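Local coordinates for uncharacterized protein (Bordetella bronchiseptica RB50, PDB 3BE3), which is of unknown function but belongs to the DUF1653 family of small beta proteins, placed in the SH3 clan, and forms a two-chain assembly, at residues Arg9-His15 against Arg71-His77; Glu34-Tyr39 against Thr52-Trp58. All coordinates share one frame; numbering follows the deposited sequence.

Contact 1 of 2, residues Arg9-His15 against Arg71-His77; sequences RPGVYRH and RFAYVGH. With SO4 (sulfate ion), chain D.
Tyr-74 turns the edge of its ring to the face of Tyr-13, an edge-to-face pair with centroids 5.3 Å apart and planes at 60°. The backbone pairing of Tyr-13 with Tyr-74 puts Tyr-74 CB over the Tyr-13 face in a CH-pi contact, 3.5 Å from Tyr-13 CE2, and a chi1 of 180° swings the Tyr-74 ring until its CD1 edge faces the Tyr-13 ring. The Tyr-13 hydroxyl donates to Arg-9 O (2.6 Å), which fixes the far end of that ring. The Arg-9 side chain bends at chi3 and lays one guanidinium face over the Tyr-74 hydroxyl end; a water joins Arg-9 NE, Pro-10 O and Tyr-74 OH. Farther along the same face of the sheet, the edge of His-15 meets the face of Phe-72, CD2 of His-15 lying 3.5 Å from CZ of Phe-72. NE2 of this histidine gives an almost straight bond (176°) to sulfate O1, 2.8 Å away, and Arg-71 NH1 reaches the same oxygen. Arg-71 is held in turn by a salt bridge to Glu-60. Beneath the rings the antiparallel strands pair through Arg-14 N to Ala-73 O (2.8 Å) and Ala-73 N to Arg-14 O (2.9 Å). Strand 11-15 is thus enclosed in the sheet between strand 67-76 and strand 20-29, while Trp-58 of helix 55-58 packs on both Tyr-13 and Phe-72.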
loop_
_atom_site.group_PDB
_atom_site.type_symbol
_atom_site.label_atom_id
_atom_site.label_comp_id
_atom_site.label_asym_id
_atom_site.label_seq_id
_atom_site.Cartn_x
_atom_site.Cartn_y
_atom_site.Cartn_z
ATOM N N ARG B 9 4.395 -0.383 14.387
ATOM C CA ARG B 9 5.192 -1.587 14.219
ATOM C C ARG B 9 4.533 -2.487 13.185
ATOM O O ARG B 9 3.432 -2.986 13.402
ATOM C CB ARG B 9 5.322 -2.352 15.540
ATOM C CG ARG B 9 6.281 -1.732 16.538
ATOM C CD ARG B 9 6.670 -2.713 17.648
ATOM N NE ARG B 9 7.369 -3.890 17.137
ATOM C CZ ARG B 9 7.877 -4.856 17.903
ATOM N NH1 ARG B 9 7.769 -4.793 19.223
ATOM N NH2 ARG B 9 8.494 -5.889 17.350
ATOM N N PRO B 10 5.192 -2.694 12.032
ATOM C CA PRO B 10 4.586 -3.563 11.020
ATOM C C PRO B 10 4.608 -4.988 11.555
ATOM O O PRO B 10 5.459 -5.332 12.376
ATOM C CB PRO B 10 5.500 -3.399 9.809
ATOM C CG PRO B 10 6.081 -2.040 9.991
ATOM C CD PRO B 10 6.382 -2.020 11.493
ATOM N N GLY B 11 3.672 -5.804 11.090
ATOM C CA GLY B 11 3.596 -7.179 11.554
ATOM C C GLY B 11 2.164 -7.667 11.525
ATOM O O GLY B 11 1.326 -7.097 10.833
ATOM N N VAL B 12 1.873 -8.710 12.291
ATOM C CA VAL B 12 0.530 -9.272 12.330
ATOM C C VAL B 12 -0.362 -8.570 13.344
ATOM O O VAL B 12 0.029 -8.339 14.490
ATOM C CB VAL B 12 0.587 -10.795 12.625
ATOM C CG1 VAL B 12 -0.827 -11.387 12.689
ATOM C CG2 VAL B 12 1.391 -11.494 11.519
ATOM N N TYR B 13 -1.557 -8.208 12.890
ATOM C CA TYR B 13 -2.535 -7.525 13.722
ATOM C C TYR B 13 -3.861 -8.263 13.734
ATOM O O TYR B 13 -4.266 -8.850 12.728
ATOM C CB TYR B 13 -2.790 -6.105 13.204
ATOM C CG TYR B 13 -1.722 -5.093 13.548
ATOM C CD1 TYR B 13 -0.521 -5.051 12.862
ATOM C CD2 TYR B 13 -1.922 -4.172 14.568
ATOM C CE1 TYR B 13 0.466 -4.113 13.183
ATOM C CE2 TYR B 13 -0.951 -3.233 14.891
ATOM C CZ TYR B 13 0.238 -3.202 14.200
ATOM O OH TYR B 13 1.182 -2.264 14.527
ATOM N N ARG B 14 -4.541 -8.225 14.874
ATOM C CA ARG B 14 -5.856 -8.839 14.982
ATOM C C ARG B 14 -6.849 -7.677 14.998
ATOM O O ARG B 14 -6.806 -6.835 15.895
ATOM C CB ARG B 14 -5.991 -9.647 16.277
ATOM C CG ARG B 14 -7.356 -10.341 16.424
ATOM C CD ARG B 14 -7.506 -10.980 17.798
ATOM N NE ARG B 14 -7.432 -9.996 18.875
ATOM C CZ ARG B 14 -6.570 -10.050 19.887
ATOM N NH1 ARG B 14 -5.695 -11.042 19.976
ATOM N NH2 ARG B 14 -6.579 -9.108 20.813
ATOM N N HIS B 15 -7.704 -7.618 13.977
ATOM C CA HIS B 15 -8.730 -6.581 13.857
ATOM C C HIS B 15 -9.735 -6.881 14.976
ATOM O O HIS B 15 -9.910 -8.041 15.354
ATOM C CB HIS B 15 -9.379 -6.668 12.464
ATOM C CG HIS B 15 -10.483 -5.680 12.235
ATOM N ND1 HIS B 15 -11.814 -6.030 12.289
ATOM C CD2 HIS B 15 -10.454 -4.355 11.944
ATOM C CE1 HIS B 15 -12.558 -4.968 12.038
ATOM N NE2 HIS B 15 -11.756 -3.938 11.827
ATOM N N ARG B 71 -8.603 -0.804 17.229
ATOM C CA ARG B 71 -9.271 -1.234 16.003
ATOM C C ARG B 71 -8.438 -2.407 15.489
ATOM O O ARG B 71 -8.973 -3.416 15.040
ATOM C CB ARG B 71 -9.286 -0.106 14.964
ATOM C CG ARG B 71 -10.068 -0.462 13.698
ATOM C CD ARG B 71 -9.927 0.590 12.605
ATOM N NE ARG B 71 -10.506 1.887 12.956
ATOM C CZ ARG B 71 -11.809 2.125 13.090
ATOM N NH1 ARG B 71 -12.697 1.152 12.907
ATOM N NH2 ARG B 71 -12.229 3.347 13.395
ATOM N N PHE B 72 -7.118 -2.251 15.581
ATOM C CA PHE B 72 -6.156 -3.274 15.162
ATOM C C PHE B 72 -5.144 -3.506 16.286
ATOM O O PHE B 72 -4.419 -2.587 16.656
ATOM C CB PHE B 72 -5.401 -2.833 13.902
ATOM C CG PHE B 72 -6.224 -2.878 12.634
ATOM C CD1 PHE B 72 -6.926 -1.759 12.191
ATOM C CD2 PHE B 72 -6.284 -4.045 11.869
ATOM C CE1 PHE B 72 -7.671 -1.801 11.008
ATOM C CE2 PHE B 72 -7.021 -4.095 10.695
ATOM C CZ PHE B 72 -7.718 -2.971 10.262
ATOM N N ALA B 73 -5.096 -4.722 16.826
ATOM C CA ALA B 73 -4.164 -5.060 17.913
ATOM C C ALA B 73 -2.948 -5.853 17.443
ATOM O O ALA B 73 -3.084 -6.953 16.907
ATOM C CB ALA B 73 -4.886 -5.846 19.001
ATOM N N TYR B 74 -1.758 -5.298 17.659
ATOM C CA TYR B 74 -0.504 -5.947 17.259
ATOM C C TYR B 74 -0.269 -7.214 18.078
ATOM O O TYR B 74 -0.366 -7.188 19.305
ATOM C CB TYR B 74 0.673 -4.975 17.469
ATOM C CG TYR B 74 2.052 -5.512 17.101
ATOM C CD1 TYR B 74 2.415 -5.723 15.780
ATOM C CD2 TYR B 74 2.992 -5.800 18.086
ATOM C CE1 TYR B 74 3.686 -6.206 15.442
ATOM C CE2 TYR B 74 4.262 -6.289 17.758
ATOM C CZ TYR B 74 4.608 -6.493 16.434
ATOM O OH TYR B 74 5.864 -6.985 16.113
ATOM N N VAL B 75 0.041 -8.326 17.411
ATOM C CA VAL B 75 0.304 -9.568 18.139
ATOM C C VAL B 75 1.617 -10.241 17.745
ATOM O O VAL B 75 1.833 -11.416 18.033
ATOM C CB VAL B 75 -0.828 -10.599 17.970
ATOM C CG1 VAL B 75 -2.172 -9.971 18.327
ATOM C CG2 VAL B 75 -0.832 -11.144 16.547
ATOM N N GLY B 76 2.499 -9.498 17.092
ATOM C CA GLY B 76 3.775 -10.070 16.713
ATOM C C GLY B 76 3.914 -10.354 15.231
ATOM O O GLY B 76 3.389 -9.615 14.396
ATOM N N HIS B 77 4.613 -11.433 14.906
ATOM C CA HIS B 77 4.852 -11.798 13.515
ATOM C C HIS B 77 4.201 -13.094 13.059
ATOM O O HIS B 77 4.362 -13.500 11.907
ATOM C CB HIS B 77 6.361 -11.849 13.266
ATOM C CG HIS B 77 7.025 -10.515 13.399
ATOM N ND1 HIS B 77 6.801 -9.487 12.510
ATOM C CD2 HIS B 77 7.835 -10.008 14.363
ATOM C CE1 HIS B 77 7.438 -8.404 12.919
ATOM N NE2 HIS B 77 8.072 -8.694 14.042
HETATM S S SO4 D . -13.967 -1.311 10.662
HETATM O O1 SO4 D . -12.562 -1.303 11.117
HETATM O O2 SO4 D . -14.804 -0.659 11.688
HETATM O O3 SO4 D . -14.082 -0.568 9.399
HETATM O O4 SO4 D . -14.414 -2.699 10.463
HETATM O O HOH W 1 7.175 -5.105 14.638
#

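Contact 2 of 2, residues Glu34-Tyr39 against Thr52-Trp58; sequences EVVVVY and TRLLRIW. With SO4 (sulfate ion), chain D.
Val-37 puts CG1 squarely over the face of Trp-58, 3.7 Å from the centroid of the six-membered ring, while its other methyl, CG2, packs on Leu-55 CD1. Trp-58 then presents its edge to Tyr-39: CZ3 stands over the middle of the phenol ring, 3.5 Å from Tyr-39 CD2, with the planes at 67°. With CG of Tyr-39 between backbone N and carbonyl carbon (chi1 62°), the less common rotamer, the ring is turned to take the Trp-58 edge on its face and to lie beside Arg-53 CB. Arg-53 is extended from CG to NE and carries its guanidinium to the sulfate, where NH2 bonds O3 (2.9 Å) and NH1 bonds O1 (3.0 Å). At the other end Arg-56 grips a single oxygen of Glu-34 end-on, NH1 at 2.8 Å from OE2 and NH2 at 3.0 Å, with the carboxylate turned 64° from the guanidinium. Leu-54 is the N-cap residue, and Leu-55 N still bonds Val-35 O (3.0 Å), carrying the ladder into the first helical turn. This hairpin of strands 35-41 and 50-54 lies beside strand 20-29, and at Thr-52 the sheet runs on in parallel into a strand of the second subunit.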
loop_
_atom_site.group_PDB
_atom_site.type_symbol
_atom_site.label_atom_id
_atom_site.label_comp_id
_atom_site.label_asym_id
_atom_site.label_seq_id
_atom_site.Cartn_x
_atom_site.Cartn_y
_atom_site.Cartn_z
ATOM N N GLU B 34 -1.280 11.484 2.219
ATOM C CA GLU B 34 -1.677 11.003 3.531
ATOM C C GLU B 34 -0.895 9.727 3.827
ATOM O O GLU B 34 -0.479 9.009 2.920
ATOM C CB GLU B 34 -3.193 10.761 3.601
ATOM C CG GLU B 34 -4.002 12.063 3.564
ATOM C CD GLU B 34 -5.325 11.974 4.320
ATOM O OE1 GLU B 34 -6.180 11.145 3.944
ATOM O OE2 GLU B 34 -5.510 12.737 5.293
ATOM N N VAL B 35 -0.676 9.481 5.108
ATOM C CA VAL B 35 0.062 8.323 5.585
ATOM C C VAL B 35 -0.900 7.145 5.748
ATOM O O VAL B 35 -1.903 7.253 6.458
ATOM C CB VAL B 35 0.737 8.680 6.920
ATOM C CG1 VAL B 35 1.427 7.468 7.504
ATOM C CG2 VAL B 35 1.776 9.771 6.685
ATOM N N VAL B 36 -0.610 6.031 5.080
ATOM C CA VAL B 36 -1.488 4.862 5.143
ATOM C C VAL B 36 -0.768 3.565 5.531
ATOM O O VAL B 36 0.449 3.447 5.380
ATOM C CB VAL B 36 -2.172 4.622 3.770
ATOM C CG1 VAL B 36 -2.930 5.861 3.328
ATOM C CG2 VAL B 36 -1.114 4.255 2.726
ATOM N N VAL B 37 -1.531 2.591 6.026
ATOM C CA VAL B 37 -0.981 1.284 6.385
ATOM C C VAL B 37 -1.278 0.350 5.210
ATOM O O VAL B 37 -2.398 0.329 4.695
ATOM C CB VAL B 37 -1.650 0.688 7.669
ATOM C CG1 VAL B 37 -1.142 -0.740 7.932
ATOM C CG2 VAL B 37 -1.374 1.585 8.871
ATOM N N VAL B 38 -0.263 -0.395 4.778
ATOM C CA VAL B 38 -0.394 -1.361 3.687
ATOM C C VAL B 38 -0.487 -2.714 4.383
ATOM O O VAL B 38 0.420 -3.087 5.127
ATOM C CB VAL B 38 0.850 -1.348 2.764
ATOM C CG1 VAL B 38 0.722 -2.425 1.687
ATOM C CG2 VAL B 38 0.990 0.023 2.120
ATOM N N TYR B 39 -1.579 -3.441 4.159
ATOM C CA TYR B 39 -1.764 -4.732 4.818
ATOM C C TYR B 39 -2.478 -5.790 3.969
ATOM O O TYR B 39 -3.219 -5.466 3.039
ATOM C CB TYR B 39 -2.523 -4.518 6.136
ATOM C CG TYR B 39 -3.931 -3.946 6.016
ATOM C CD1 TYR B 39 -5.054 -4.741 6.243
ATOM C CD2 TYR B 39 -4.145 -2.603 5.718
ATOM C CE1 TYR B 39 -6.351 -4.212 6.180
ATOM C CE2 TYR B 39 -5.440 -2.069 5.655
ATOM C CZ TYR B 39 -6.538 -2.873 5.888
ATOM O OH TYR B 39 -7.807 -2.327 5.858
ATOM N N THR B 52 -5.287 -0.771 1.887
ATOM C CA THR B 52 -4.558 0.349 2.473
ATOM C C THR B 52 -5.565 1.116 3.324
ATOM O O THR B 52 -6.746 1.215 2.976
ATOM C CB THR B 52 -3.961 1.318 1.417
ATOM O OG1 THR B 52 -5.017 2.070 0.804
ATOM C CG2 THR B 52 -3.183 0.552 0.358
ATOM N N ARG B 53 -5.106 1.644 4.452
ATOM C CA ARG B 53 -5.988 2.390 5.345
ATOM C C ARG B 53 -5.195 3.461 6.076
ATOM O O ARG B 53 -4.070 3.215 6.511
ATOM C CB ARG B 53 -6.635 1.444 6.355
ATOM C CG ARG B 53 -7.778 2.069 7.127
ATOM C CD ARG B 53 -8.630 1.005 7.804
ATOM N NE ARG B 53 -9.878 1.558 8.317
ATOM C CZ ARG B 53 -10.858 0.826 8.839
ATOM N NH1 ARG B 53 -10.730 -0.491 8.917
ATOM N NH2 ARG B 53 -11.958 1.418 9.277
ATOM N N LEU B 54 -5.788 4.644 6.214
ATOM C CA LEU B 54 -5.127 5.748 6.899
ATOM C C LEU B 54 -4.593 5.290 8.253
ATOM O O LEU B 54 -5.272 4.591 9.004
ATOM C CB LEU B 54 -6.108 6.918 7.092
ATOM C CG LEU B 54 -6.614 7.594 5.813
ATOM C CD1 LEU B 54 -7.761 8.536 6.138
ATOM C CD2 LEU B 54 -5.463 8.343 5.143
ATOM N N LEU B 55 -3.363 5.683 8.558
ATOM C CA LEU B 55 -2.744 5.313 9.820
ATOM C C LEU B 55 -3.559 5.805 11.017
ATOM O O LEU B 55 -3.747 5.083 11.999
ATOM C CB LEU B 55 -1.325 5.888 9.881
ATOM C CG LEU B 55 -0.522 5.662 11.163
ATOM C CD1 LEU B 55 -0.257 4.188 11.349
ATOM C CD2 LEU B 55 0.781 6.397 11.079
ATOM N N ARG B 56 -4.045 7.039 10.936
ATOM C CA ARG B 56 -4.811 7.601 12.040
ATOM C C ARG B 56 -6.141 6.885 12.281
ATOM O O ARG B 56 -6.644 6.885 13.400
ATOM C CB ARG B 56 -5.028 9.106 11.831
ATOM C CG ARG B 56 -5.802 9.491 10.593
ATOM C CD ARG B 56 -5.960 11.010 10.552
ATOM N NE ARG B 56 -6.917 11.439 9.535
ATOM C CZ ARG B 56 -6.607 11.724 8.271
ATOM N NH1 ARG B 56 -5.347 11.631 7.852
ATOM N NH2 ARG B 56 -7.565 12.095 7.429
ATOM N N ILE B 57 -6.704 6.268 11.246
ATOM C CA ILE B 57 -7.952 5.525 11.416
ATOM C C ILE B 57 -7.599 4.141 11.975
ATOM O O ILE B 57 -8.274 3.620 12.865
ATOM C CB ILE B 57 -8.714 5.349 10.079
ATOM C CG1 ILE B 57 -9.071 6.719 9.487
ATOM C CG2 ILE B 57 -9.967 4.520 10.310
ATOM C CD1 ILE B 57 -9.938 7.586 10.377
ATOM N N TRP B 58 -6.531 3.552 11.441
ATOM C CA TRP B 58 -6.040 2.240 11.879
ATOM C C TRP B 58 -5.762 2.280 13.380
ATOM O O TRP B 58 -6.064 1.327 14.101
ATOM C CB TRP B 58 -4.751 1.888 11.114
ATOM C CG TRP B 58 -4.024 0.613 11.529
ATOM C CD1 TRP B 58 -3.237 0.440 12.625
ATOM C CD2 TRP B 58 -3.969 -0.632 10.802
ATOM N NE1 TRP B 58 -2.684 -0.824 12.622
ATOM C CE2 TRP B 58 -3.114 -1.496 11.511
ATOM C CE3 TRP B 58 -4.543 -1.086 9.613
ATOM C CZ2 TRP B 58 -2.841 -2.800 11.076
ATOM C CZ3 TRP B 58 -4.265 -2.384 9.184
ATOM C CH2 TRP B 58 -3.419 -3.214 9.907
HETATM S S SO4 D . -13.967 -1.311 10.662
HETATM O O1 SO4 D . -12.562 -1.303 11.117
HETATM O O2 SO4 D . -14.804 -0.659 11.688
HETATM O O3 SO4 D . -14.082 -0.568 9.399
HETATM O O4 SO4 D . -14.414 -2.699 10.463
HETATM O O HOH W 2 -2.949 8.949 8.512
HETATM O O HOH W 3 -9.800 -3.004 7.526
#

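Contact 2 is nested within the chain loop that contact 1 closes; their centres lie about 13 Å apart, on opposite sides of the chain's centre, and both belong to one antiparallel sheet. Trp-58 joins them: its CD2 lies 3.5 Å from Phe-72 CD1 and its CZ2 3.6 Å from Tyr-13 CG, merging the aromatic groups of the two contacts. Arg-71 NE probably bonds Ile-57 O as well (2.8 Å). Both contacts supply the sulfate site, where His-15 and Arg-71 meet Arg-53, and Tyr-16 OH adds a further bond. The anion, probably from the crystallisation liquor, is consistent with an anion-binding site of unknown role, lined by two arginines.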